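Local coordinates for PfkB family carbohydrate kinase (Listeria grayi DSM 20601, PDB 4GM6), which probably phosphorylates a carbohydrate substrate, as a kinase of the PfkB family, at residues G57-H71 against G290-L304. Numbering follows the deposited sequence.
Sequences GAEANVAVNLSKLGH and GGGDAYTAAVLHGIL
The His71 and His301 rings meet edge to edge, their planes 72° apart. His71 NE2 and His301 ND1 share a hydrogen bond of 2.7 Å. Leu304 CD1 lies over one face of the His71 ring, 4.0 Å from its centroid. Leu69 CB makes a similar CH-pi contact over one face of His301. With CG anti to the backbone N, His301 turns that face to Leu69 CB, while Leu69 CD1 touches His301 CB at 3.6 Å. His71 ND1 is hydrogen-bonded to Lys25 O.

At the N-terminal ends, the Asn61 amide and the Asp293 carboxylate are turned 55° against each other. Asn61 ND2 gives a nearly straight 2.9 Å bond to the anti side of Asp293 OD2, somewhat out of the carboxylate plane, and also binds Asp329. Asn65 OD1 accepts from Asn331 N, while its ND2 reaches Gly290 O through a water. Between the ends, Asn65 CB packs at 3.4 Å on Ala297 CB. Val62 is a knob among Asp293, Thr296, Ala297 and Leu300.

The helices cross at -49°. Gly290-Gly291-Gly292-Asp293 is the GGGD form of the PfkB GAGD motif. In relatives its backbone amides form the anion hole and its aspartate is the base; Asp293 is placed consistently.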
ATOM      1  N   GLY C  57      24.979   5.723   0.392  1.00 41.37           N
ATOM      2  CA  GLY C  57      26.243   6.221  -0.128  1.00 35.00           C
ATOM      3  C   GLY C  57      27.293   5.300   0.457  1.00 33.52           C
ATOM      4  O   GLY C  57      27.279   5.056   1.657  1.00 39.36           O
ATOM      5  N   ALA C  58      28.184   4.768  -0.380  1.00 38.13           N
ATOM      6  CA  ALA C  58      29.170   3.782   0.089  1.00 38.60           C
ATOM      7  C   ALA C  58      29.786   4.181   1.422  1.00 40.53           C
ATOM      8  O   ALA C  58      29.738   3.419   2.397  1.00 38.91           O
ATOM      9  CB  ALA C  58      30.256   3.548  -0.956  1.00 38.45           C
ATOM     10  N   GLU C  59      30.374   5.372   1.470  1.00 42.79           N
ATOM     11  CA  GLU C  59      31.086   5.798   2.681  1.00 44.73           C
ATOM     12  C   GLU C  59      30.110   6.110   3.821  1.00 44.22           C
ATOM     13  O   GLU C  59      30.328   5.724   4.971  1.00 39.24           O
ATOM     14  CB  GLU C  59      31.996   7.002   2.388  1.00 38.42           C
ATOM     15  CG  GLU C  59      33.104   6.699   1.390  1.00 40.86           C
ATOM     16  CD  GLU C  59      32.732   7.057  -0.041  1.00 46.10           C
ATOM     17  OE1 GLU C  59      31.522   7.148  -0.337  1.00 40.53           O
ATOM     18  OE2 GLU C  59      33.651   7.275  -0.871  1.00 47.15           O
ATOM     19  N   ALA C  60      29.032   6.809   3.489  1.00 37.03           N
ATOM     20  CA  ALA C  60      27.952   7.062   4.452  1.00 45.63           C
ATOM     21  C   ALA C  60      27.385   5.776   5.059  1.00 39.26           C
ATOM     22  O   ALA C  60      27.053   5.733   6.248  1.00 39.52           O
ATOM     23  CB  ALA C  60      26.837   7.845   3.792  1.00 35.08           C
ATOM     24  N   ASN C  61      27.259   4.735   4.241  1.00 35.86           N
ATOM     25  CA  ASN C  61      26.756   3.461   4.739  1.00 39.06           C
ATOM     26  C   ASN C  61      27.780   2.876   5.707  1.00 38.92           C
ATOM     27  O   ASN C  61      27.432   2.365   6.779  1.00 34.30           O
ATOM     28  CB  ASN C  61      26.518   2.471   3.599  1.00 32.17           C
ATOM     29  CG  ASN C  61      25.432   2.917   2.648  1.00 34.55           C
ATOM     30  OD1 ASN C  61      24.634   3.802   2.954  1.00 31.69           O
ATOM     31  ND2 ASN C  61      25.404   2.305   1.468  1.00 31.12           N
ATOM     32  N   VAL C  62      29.056   2.961   5.332  1.00 40.62           N
ATOM     33  CA  VAL C  62      30.084   2.472   6.215  1.00 35.86           C
ATOM     34  C   VAL C  62      30.008   3.195   7.556  1.00 43.85           C
ATOM     35  O   VAL C  62      30.130   2.565   8.610  1.00 39.04           O
ATOM     36  CB  VAL C  62      31.489   2.553   5.585  1.00 42.59           C
ATOM     37  CG1 VAL C  62      32.563   2.404   6.658  1.00 36.56           C
ATOM     38  CG2 VAL C  62      31.622   1.463   4.531  1.00 36.32           C
ATOM     39  N   ALA C  63      29.788   4.507   7.521  1.00 40.50           N
ATOM     40  CA  ALA C  63      29.691   5.293   8.750  1.00 39.87           C
ATOM     41  C   ALA C  63      28.523   4.837   9.620  1.00 40.24           C
ATOM     42  O   ALA C  63      28.686   4.612  10.812  1.00 42.29           O
ATOM     43  CB  ALA C  63      29.567   6.781   8.432  1.00 40.94           C
ATOM     44  N   VAL C  64      27.340   4.719   9.027  1.00 35.02           N
ATOM     45  CA  VAL C  64      26.173   4.259   9.776  1.00 38.31           C
ATOM     46  C   VAL C  64      26.422   2.871  10.383  1.00 36.22           C
ATOM     47  O   VAL C  64      26.128   2.637  11.549  1.00 41.61           O
ATOM     48  CB  VAL C  64      24.897   4.246   8.891  1.00 38.40           C
ATOM     49  CG1 VAL C  64      23.768   3.436   9.533  1.00 32.12           C
ATOM     50  CG2 VAL C  64      24.444   5.668   8.601  1.00 42.16           C
ATOM     51  N   ASN C  65      26.956   1.947   9.590  1.00 34.30           N
ATOM     52  CA  ASN C  65      27.162   0.592  10.078  1.00 38.73           C
ATOM     53  C   ASN C  65      28.181   0.546  11.219  1.00 46.12           C
ATOM     54  O   ASN C  65      28.003  -0.217  12.173  1.00 47.71           O
ATOM     55  CB  ASN C  65      27.556  -0.359   8.940  1.00 39.02           C
ATOM     56  CG  ASN C  65      26.504  -0.439   7.854  1.00 35.06           C
ATOM     57  OD1 ASN C  65      25.323  -0.190   8.097  1.00 36.31           O
ATOM     58  ND2 ASN C  65      26.926  -0.806   6.649  1.00 35.00           N
ATOM     59  N   LEU C  66      29.235   1.362  11.136  1.00 41.19           N
ATOM     60  CA  LEU C  66      30.215   1.433  12.229  1.00 48.53           C
ATOM     61  C   LEU C  66      29.527   1.913  13.494  1.00 47.15           C
ATOM     62  O   LEU C  66      29.743   1.370  14.580  1.00 44.37           O
ATOM     63  CB  LEU C  66      31.407   2.359  11.893  1.00 41.14           C
ATOM     64  CG  LEU C  66      32.492   1.680  11.052  1.00 51.87           C
ATOM     65  CD1 LEU C  66      33.557   2.655  10.571  1.00 43.90           C
ATOM     66  CD2 LEU C  66      33.125   0.527  11.816  1.00 43.99           C
ATOM     67  N   SER C  67      28.696   2.938  13.343  1.00 42.21           N
ATOM     68  CA  SER C  67      27.990   3.514  14.473  1.00 45.16           C
ATOM     69  C   SER C  67      27.041   2.491  15.103  1.00 54.13           C
ATOM     70  O   SER C  67      26.800   2.510  16.311  1.00 52.19           O
ATOM     71  CB  SER C  67      27.203   4.739  14.017  1.00 50.20           C
ATOM     72  OG  SER C  67      26.427   5.264  15.077  1.00 50.54           O
ATOM     73  N   LYS C  68      26.497   1.604  14.276  1.00 44.70           N
ATOM     74  CA  LYS C  68      25.638   0.542  14.775  1.00 45.63           C
ATOM     75  C   LYS C  68      26.434  -0.334  15.731  1.00 51.18           C
ATOM     76  O   LYS C  68      25.881  -0.934  16.653  1.00 49.97           O
ATOM     77  CB  LYS C  68      25.106  -0.313  13.626  1.00 44.02           C
ATOM     78  CG  LYS C  68      23.911   0.279  12.897  1.00 50.10           C
ATOM     79  CD  LYS C  68      22.665   0.292  13.774  1.00 43.49           C
ATOM     80  CE  LYS C  68      21.487   0.929  13.034  1.00 50.25           C
ATOM     81  NZ  LYS C  68      21.400   2.413  13.201  1.00 47.55           N
ATOM     82  N   LEU C  69      27.737  -0.408  15.492  1.00 44.18           N
ATOM     83  CA  LEU C  69      28.611  -1.280  16.269  1.00 51.02           C
ATOM     84  C   LEU C  69      29.335  -0.548  17.399  1.00 58.51           C
ATOM     85  O   LEU C  69      30.277  -1.081  17.987  1.00 54.67           O
ATOM     86  CB  LEU C  69      29.630  -1.955  15.350  1.00 47.90           C
ATOM     87  CG  LEU C  69      29.010  -2.874  14.298  1.00 48.73           C
ATOM     88  CD1 LEU C  69      30.039  -3.273  13.256  1.00 45.84           C
ATOM     89  CD2 LEU C  69      28.428  -4.100  14.967  1.00 43.24           C
ATOM     90  N   GLY C  70      28.902   0.670  17.702  1.00 49.74           N
ATOM     91  CA  GLY C  70      29.445   1.394  18.849  1.00 51.75           C
ATOM     92  C   GLY C  70      30.515   2.428  18.548  1.00 53.48           C
ATOM     93  O   GLY C  70      30.971   3.118  19.448  1.00 62.45           O
ATOM     94  N   HIS C  71      30.924   2.555  17.293  1.00 55.97           N
ATOM     95  CA  HIS C  71      31.967   3.523  16.964  1.00 56.96           C
ATOM     96  C   HIS C  71      31.392   4.898  16.614  1.00 58.42           C
ATOM     97  O   HIS C  71      30.641   5.032  15.647  1.00 50.40           O
ATOM     98  CB  HIS C  71      32.833   3.011  15.816  1.00 52.57           C
ATOM     99  CG  HIS C  71      33.466   1.681  16.082  1.00 57.11           C
ATOM    100  ND1 HIS C  71      34.656   1.546  16.761  1.00 62.50           N
ATOM    101  CD2 HIS C  71      33.076   0.427  15.754  1.00 47.77           C
ATOM    102  CE1 HIS C  71      34.972   0.264  16.844  1.00 56.83           C
ATOM    103  NE2 HIS C  71      34.027  -0.435  16.240  1.00 60.67           N
ATOM    104  N   GLY C 290      24.455  -2.283  -0.481  1.00 34.60           N
ATOM    105  CA  GLY C 290      25.050  -1.964   0.804  1.00 27.97           C
ATOM    106  C   GLY C 290      25.633  -3.171   1.526  1.00 32.73           C
ATOM    107  O   GLY C 290      26.122  -3.051   2.648  1.00 36.65           O
ATOM    108  N   GLY C 291      25.577  -4.340   0.898  1.00 31.12           N
ATOM    109  CA  GLY C 291      26.138  -5.540   1.508  1.00 31.40           C
ATOM    110  C   GLY C 291      27.649  -5.429   1.619  1.00 35.02           C
ATOM    111  O   GLY C 291      28.235  -5.857   2.614  1.00 33.83           O
ATOM    112  N   GLY C 292      28.283  -4.839   0.605  1.00 34.72           N
ATOM    113  CA  GLY C 292      29.744  -4.656   0.629  1.00 35.86           C
ATOM    114  C   GLY C 292      30.125  -3.641   1.694  1.00 37.23           C
ATOM    115  O   GLY C 292      31.163  -3.762   2.337  1.00 37.63           O
ATOM    116  N   ASP C 293      29.278  -2.629   1.881  1.00 35.16           N
ATOM    117  CA  ASP C 293      29.505  -1.621   2.907  1.00 35.66           C
ATOM    118  C   ASP C 293      29.341  -2.217   4.292  1.00 38.58           C
ATOM    119  O   ASP C 293      29.963  -1.758   5.248  1.00 39.31           O
ATOM    120  CB  ASP C 293      28.560  -0.425   2.728  1.00 28.42           C
ATOM    121  CG  ASP C 293      28.695   0.207   1.356  1.00 40.91           C
ATOM    122  OD1 ASP C 293      29.823   0.207   0.810  1.00 36.87           O
ATOM    123  OD2 ASP C 293      27.685   0.681   0.804  1.00 36.00           O
ATOM    124  N   ALA C 294      28.488  -3.227   4.402  1.00 32.93           N
ATOM    125  CA  ALA C 294      28.280  -3.883   5.677  1.00 37.29           C
ATOM    126  C   ALA C 294      29.516  -4.718   5.977  1.00 35.07           C
ATOM    127  O   ALA C 294      29.979  -4.770   7.113  1.00 36.08           O
ATOM    128  CB  ALA C 294      27.024  -4.751   5.643  1.00 35.25           C
ATOM    129  N   TYR C 295      30.045  -5.377   4.949  1.00 35.23           N
ATOM    130  CA  TYR C 295      31.281  -6.136   5.092  1.00 39.60           C
ATOM    131  C   TYR C 295      32.402  -5.189   5.484  1.00 38.51           C
ATOM    132  O   TYR C 295      33.126  -5.431   6.445  1.00 44.44           O
ATOM    133  CB  TYR C 295      31.643  -6.847   3.790  1.00 34.34           C
ATOM    134  CG  TYR C 295      32.831  -7.793   3.918  1.00 47.30           C
ATOM    135  CD1 TYR C 295      32.712  -9.001   4.605  1.00 41.80           C
ATOM    136  CD2 TYR C 295      34.066  -7.488   3.341  1.00 39.62           C
ATOM    137  CE1 TYR C 295      33.792  -9.867   4.729  1.00 45.87           C
ATOM    138  CE2 TYR C 295      35.152  -8.354   3.461  1.00 47.19           C
ATOM    139  CZ  TYR C 295      35.011  -9.543   4.154  1.00 49.15           C
ATOM    140  OH  TYR C 295      36.079 -10.426   4.261  1.00 45.67           O
ATOM    141  N   THR C 296      32.535  -4.097   4.748  1.00 39.01           N
ATOM    142  CA  THR C 296      33.632  -3.157   5.025  1.00 44.72           C
ATOM    143  C   THR C 296      33.574  -2.669   6.468  1.00 44.78           C
ATOM    144  O   THR C 296      34.589  -2.636   7.160  1.00 43.08           O
ATOM    145  CB  THR C 296      33.622  -1.944   4.058  1.00 44.45           C
ATOM    146  OG1 THR C 296      33.961  -2.395   2.739  1.00 44.48           O
ATOM    147  CG2 THR C 296      34.644  -0.866   4.505  1.00 37.19           C
ATOM    148  N   ALA C 297      32.386  -2.278   6.916  1.00 37.28           N
ATOM    149  CA  ALA C 297      32.239  -1.745   8.270  1.00 42.87           C
ATOM    150  C   ALA C 297      32.533  -2.821   9.306  1.00 42.37           C
ATOM    151  O   ALA C 297      33.131  -2.551  10.356  1.00 49.42           O
ATOM    152  CB  ALA C 297      30.843  -1.179   8.478  1.00 43.05           C
ATOM    153  N   ALA C 298      32.123  -4.049   9.013  1.00 38.83           N
ATOM    154  CA  ALA C 298      32.334  -5.137   9.974  1.00 41.49           C
ATOM    155  C   ALA C 298      33.825  -5.450  10.097  1.00 47.96           C
ATOM    156  O   ALA C 298      34.330  -5.698  11.191  1.00 45.86           O
ATOM    157  CB  ALA C 298      31.559  -6.377   9.570  1.00 41.16           C
ATOM    158  N   VAL C 299      34.531  -5.428   8.970  1.00 44.38           N
ATOM    159  CA  VAL C 299      35.951  -5.726   8.987  1.00 45.18           C
ATOM    160  C   VAL C 299      36.664  -4.666   9.802  1.00 48.71           C
ATOM    161  O   VAL C 299      37.490  -4.991  10.652  1.00 54.24           O
ATOM    162  CB  VAL C 299      36.572  -5.784   7.580  1.00 42.43           C
ATOM    163  CG1 VAL C 299      38.104  -5.755   7.685  1.00 46.01           C
ATOM    164  CG2 VAL C 299      36.098  -7.028   6.844  1.00 39.52           C
ATOM    165  N   LEU C 300      36.337  -3.402   9.541  1.00 48.13           N
ATOM    166  CA  LEU C 300      36.953  -2.295  10.272  1.00 53.31           C
ATOM    167  C   LEU C 300      36.661  -2.455  11.766  1.00 47.78           C
ATOM    168  O   LEU C 300      37.538  -2.283  12.595  1.00 50.75           O
ATOM    169  CB  LEU C 300      36.491  -0.921   9.734  1.00 45.96           C
ATOM    170  CG  LEU C 300      37.029  -0.467   8.357  1.00 46.67           C
ATOM    171  CD1 LEU C 300      36.354   0.800   7.831  1.00 45.53           C
ATOM    172  CD2 LEU C 300      38.545  -0.269   8.354  1.00 47.04           C
ATOM    173  N   HIS C 301      35.433  -2.818  12.113  1.00 49.07           N
ATOM    174  CA  HIS C 301      35.109  -3.040  13.526  1.00 48.55           C
ATOM    175  C   HIS C 301      36.078  -4.042  14.146  1.00 52.34           C
ATOM    176  O   HIS C 301      36.588  -3.827  15.242  1.00 60.20           O
ATOM    177  CB  HIS C 301      33.647  -3.495  13.703  1.00 49.65           C
ATOM    178  CG  HIS C 301      33.298  -3.885  15.111  1.00 48.34           C
ATOM    179  ND1 HIS C 301      33.304  -2.987  16.156  1.00 50.50           N
ATOM    180  CD2 HIS C 301      32.927  -5.076  15.643  1.00 51.60           C
ATOM    181  CE1 HIS C 301      32.952  -3.605  17.271  1.00 54.43           C
ATOM    182  NE2 HIS C 301      32.716  -4.874  16.986  1.00 52.24           N
ATOM    183  N   GLY C 302      36.354  -5.125  13.425  1.00 51.59           N
ATOM    184  CA  GLY C 302      37.232  -6.177  13.925  1.00 54.98           C
ATOM    185  C   GLY C 302      38.669  -5.700  14.017  1.00 62.51           C
ATOM    186  O   GLY C 302      39.388  -6.034  14.959  1.00 63.03           O
ATOM    187  N   ILE C 303      39.096  -4.921  13.031  1.00 54.52           N
ATOM    188  CA  ILE C 303      40.432  -4.319  13.064  1.00 60.94           C
ATOM    189  C   ILE C 303      40.577  -3.364  14.251  1.00 63.79           C
ATOM    190  O   ILE C 303      41.612  -3.342  14.918  1.00 70.46           O
ATOM    191  CB  ILE C 303      40.753  -3.575  11.749  1.00 61.34           C
ATOM    192  CG1 ILE C 303      40.922  -4.589  10.607  1.00 58.87           C
ATOM    193  CG2 ILE C 303      42.004  -2.708  11.914  1.00 59.23           C
ATOM    194  CD1 ILE C 303      40.992  -3.979   9.218  1.00 54.54           C
ATOM    195  N   LEU C 304      39.525  -2.593  14.519  1.00 61.69           N
ATOM    196  CA  LEU C 304      39.530  -1.618  15.609  1.00 72.25           C
ATOM    197  C   LEU C 304      39.436  -2.245  16.994  1.00 75.20           C
ATOM    198  O   LEU C 304      39.904  -1.665  17.969  1.00 78.50           O
ATOM    199  CB  LEU C 304      38.380  -0.632  15.435  1.00 65.70           C
ATOM    200  CG  LEU C 304      38.564   0.403  14.333  1.00 70.40           C
ATOM    201  CD1 LEU C 304      37.236   1.075  14.036  1.00 75.08           C
ATOM    202  CD2 LEU C 304      39.613   1.419  14.746  1.00 74.07           C
TER
HETATM  203  O   HOH W   1      25.025  -1.699   4.608  1.00 36.70           O